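Local coordinates for protein pumilio homolog 23 (Arabidopsis thaliana, PDB 5WZJ) that binds RNA sequence-specifically through its pumilio repeats, with 18S rRNA as a recognised target, and probably regulates translation and mRNA stability, at residues 66-69 and 70-73. Residues are numbered along the deposited sequence; the frame is centred on the assembly and turned at random.
Sequences HVLQ and TLLE. With nucleotides of chain B.
Gln-69 OE1 is gripped by two N-H groups of one guanine, G11 of chain B. The base N1 lies 2.8 Å from Gln-69 OE1, and the exocyclic N2 of the same base lies 3.0 Å from it. The bond from N1 is the straighter, with an N-H...acceptor angle of 155° against 141° for N2. The amide oxygen thus reads the N1 and N2 donors of the guanine, in the place that a glutamate takes in the classical guanine-reading PUF repeat. Gln-69 CG is anti to its own carbonyl carbon (chi1 -73°), and the chain runs extended from there, which carries the amide out to the base. Its NE2 is hydrogen-bonded to Ser-106 OG, which helps to fix the rotation of the amide.

His-66, one turn earlier, lays a face of its imidazole against the same guanine. G11 of chain B N2 sits over the ring centre, and His-66 CE1 comes to 3.2 Å from C2 of G11 of chain B. His-66 thus lies against a face of the base, and Gln-69 holds its N1 and N2.

Behind this RNA-facing turn, His-66 O accepts two bonds from Thr-70. Thr-70 N and Thr-70 OG1 each lie 3.3 Å from His-66 O and approach from opposite faces of the carbonyl plane. Thr-70 OG1 reaches back because it stands beside its own backbone N. The next helical bond, Leu-71 N to Val-67 O, is 2.9 Å long. On the buried side, Leu-68 CG meets Leu-72 CD1 at 4.2 Å, the two side chains crossing at a slant.

Helix 64-74 belongs to Pumilio repeat 1. Val-67 and Leu-71 pack on helix 17-31, while Leu-68 and Leu-72 touch Leu-48 of helix 37-49 and Val-103 of helix 100-112.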
loop_
_atom_site.group_PDB
_atom_site.type_symbol
_atom_site.label_atom_id
_atom_site.label_comp_id
_atom_site.label_asym_id
_atom_site.label_seq_id
_atom_site.Cartn_x
_atom_site.Cartn_y
_atom_site.Cartn_z
ATOM N N HIS A 66 17.421 -13.202 -22.396
ATOM C CA HIS A 66 16.051 -12.857 -22.759
ATOM C C HIS A 66 15.358 -14.016 -23.473
ATOM O O HIS A 66 14.170 -14.267 -23.244
ATOM C CB HIS A 66 16.053 -11.593 -23.628
ATOM C CG HIS A 66 16.543 -10.374 -22.910
ATOM N ND1 HIS A 66 15.692 -9.486 -22.280
ATOM C CD2 HIS A 66 17.799 -9.919 -22.678
ATOM C CE1 HIS A 66 16.400 -8.525 -21.717
ATOM N NE2 HIS A 66 17.682 -8.771 -21.929
ATOM N N VAL A 67 16.078 -14.727 -24.346
ATOM C CA VAL A 67 15.491 -15.893 -25.006
ATOM C C VAL A 67 15.183 -16.976 -23.983
ATOM O O VAL A 67 14.117 -17.601 -24.019
ATOM C CB VAL A 67 16.430 -16.414 -26.111
ATOM C CG1 VAL A 67 15.842 -17.653 -26.765
ATOM C CG2 VAL A 67 16.676 -15.315 -27.149
ATOM N N LEU A 68 16.101 -17.199 -23.042
ATOM C CA LEU A 68 15.887 -18.228 -22.031
ATOM C C LEU A 68 14.655 -17.916 -21.189
ATOM O O LEU A 68 13.897 -18.825 -20.837
ATOM C CB LEU A 68 17.148 -18.366 -21.169
ATOM C CG LEU A 68 17.232 -19.489 -20.132
ATOM C CD1 LEU A 68 16.824 -20.848 -20.721
ATOM C CD2 LEU A 68 18.645 -19.556 -19.551
ATOM N N GLN A 69 14.408 -16.631 -20.897
ATOM C CA GLN A 69 13.172 -16.251 -20.213
ATOM C C GLN A 69 11.950 -16.710 -20.995
ATOM O O GLN A 69 10.993 -17.249 -20.420
ATOM C CB GLN A 69 13.098 -14.737 -20.022
ATOM C CG GLN A 69 14.016 -14.172 -18.959
ATOM C CD GLN A 69 13.767 -12.701 -18.753
ATOM O OE1 GLN A 69 14.454 -11.861 -19.331
ATOM N NE2 GLN A 69 12.776 -12.375 -17.928
ATOM N N THR A 70 11.951 -16.456 -22.304
ATOM C CA THR A 70 10.852 -16.885 -23.158
ATOM C C THR A 70 10.679 -18.396 -23.104
ATOM O O THR A 70 9.554 -18.890 -22.978
ATOM C CB THR A 70 11.106 -16.425 -24.598
ATOM O OG1 THR A 70 11.273 -15.001 -24.616
ATOM C CG2 THR A 70 9.934 -16.815 -25.506
ATOM N N LEU A 71 11.784 -19.147 -23.177
ATOM C CA LEU A 71 11.695 -20.608 -23.119
ATOM C C LEU A 71 11.107 -21.088 -21.790
ATOM O O LEU A 71 10.278 -22.007 -21.756
ATOM C CB LEU A 71 13.077 -21.216 -23.333
ATOM C CG LEU A 71 13.771 -20.805 -24.638
ATOM C CD1 LEU A 71 15.127 -21.446 -24.713
ATOM C CD2 LEU A 71 12.921 -21.199 -25.842
ATOM N N LEU A 72 11.530 -20.485 -20.681
ATOM C CA LEU A 72 11.080 -20.965 -19.379
ATOM C C LEU A 72 9.602 -20.682 -19.159
ATOM O O LEU A 72 8.905 -21.488 -18.533
ATOM C CB LEU A 72 11.918 -20.328 -18.267
ATOM C CG LEU A 72 13.357 -20.838 -18.188
ATOM C CD1 LEU A 72 14.209 -19.960 -17.275
ATOM C CD2 LEU A 72 13.370 -22.275 -17.695
ATOM N N GLU A 73 9.103 -19.559 -19.672
ATOM C CA GLU A 73 7.692 -19.233 -19.522
ATOM C C GLU A 73 6.816 -19.908 -20.572
ATOM O O GLU A 73 5.588 -19.873 -20.446
ATOM C CB GLU A 73 7.497 -17.707 -19.557
ATOM C CG GLU A 73 8.049 -16.951 -18.290
ATOM C CD GLU A 73 8.353 -15.451 -18.534
ATOM O OE1 GLU A 73 8.842 -14.758 -17.597
ATOM O OE2 GLU A 73 8.117 -14.965 -19.673
ATOM P P G B 11 20.851 -2.623 -13.786
ATOM O OP1 G B 11 21.873 -2.742 -12.717
ATOM O OP2 G B 11 20.555 -1.306 -14.398
ATOM O "O5'" G B 11 21.316 -3.653 -14.893
ATOM C "C5'" G B 11 20.839 -3.604 -16.231
ATOM C "C4'" G B 11 21.123 -4.921 -16.912
ATOM O "O4'" G B 11 20.029 -5.833 -16.619
ATOM C "C3'" G B 11 21.248 -4.879 -18.434
ATOM O "O3'" G B 11 22.152 -5.906 -18.866
ATOM C "C2'" G B 11 19.849 -5.256 -18.881
ATOM O "O2'" G B 11 19.787 -5.777 -20.191
ATOM C "C1'" G B 11 19.478 -6.307 -17.826
ATOM N N9 G B 11 18.031 -6.479 -17.680
ATOM C C8 G B 11 17.109 -5.537 -17.257
ATOM N N7 G B 11 15.872 -5.977 -17.307
ATOM C C5 G B 11 15.984 -7.277 -17.798
ATOM C C6 G B 11 14.989 -8.250 -18.071
ATOM O O6 G B 11 13.768 -8.149 -17.928
ATOM N N1 G B 11 15.542 -9.431 -18.578
ATOM C C2 G B 11 16.889 -9.654 -18.777
ATOM N N2 G B 11 17.243 -10.862 -19.260
ATOM N N3 G B 11 17.829 -8.756 -18.521
ATOM C C4 G B 11 17.311 -7.599 -18.045
#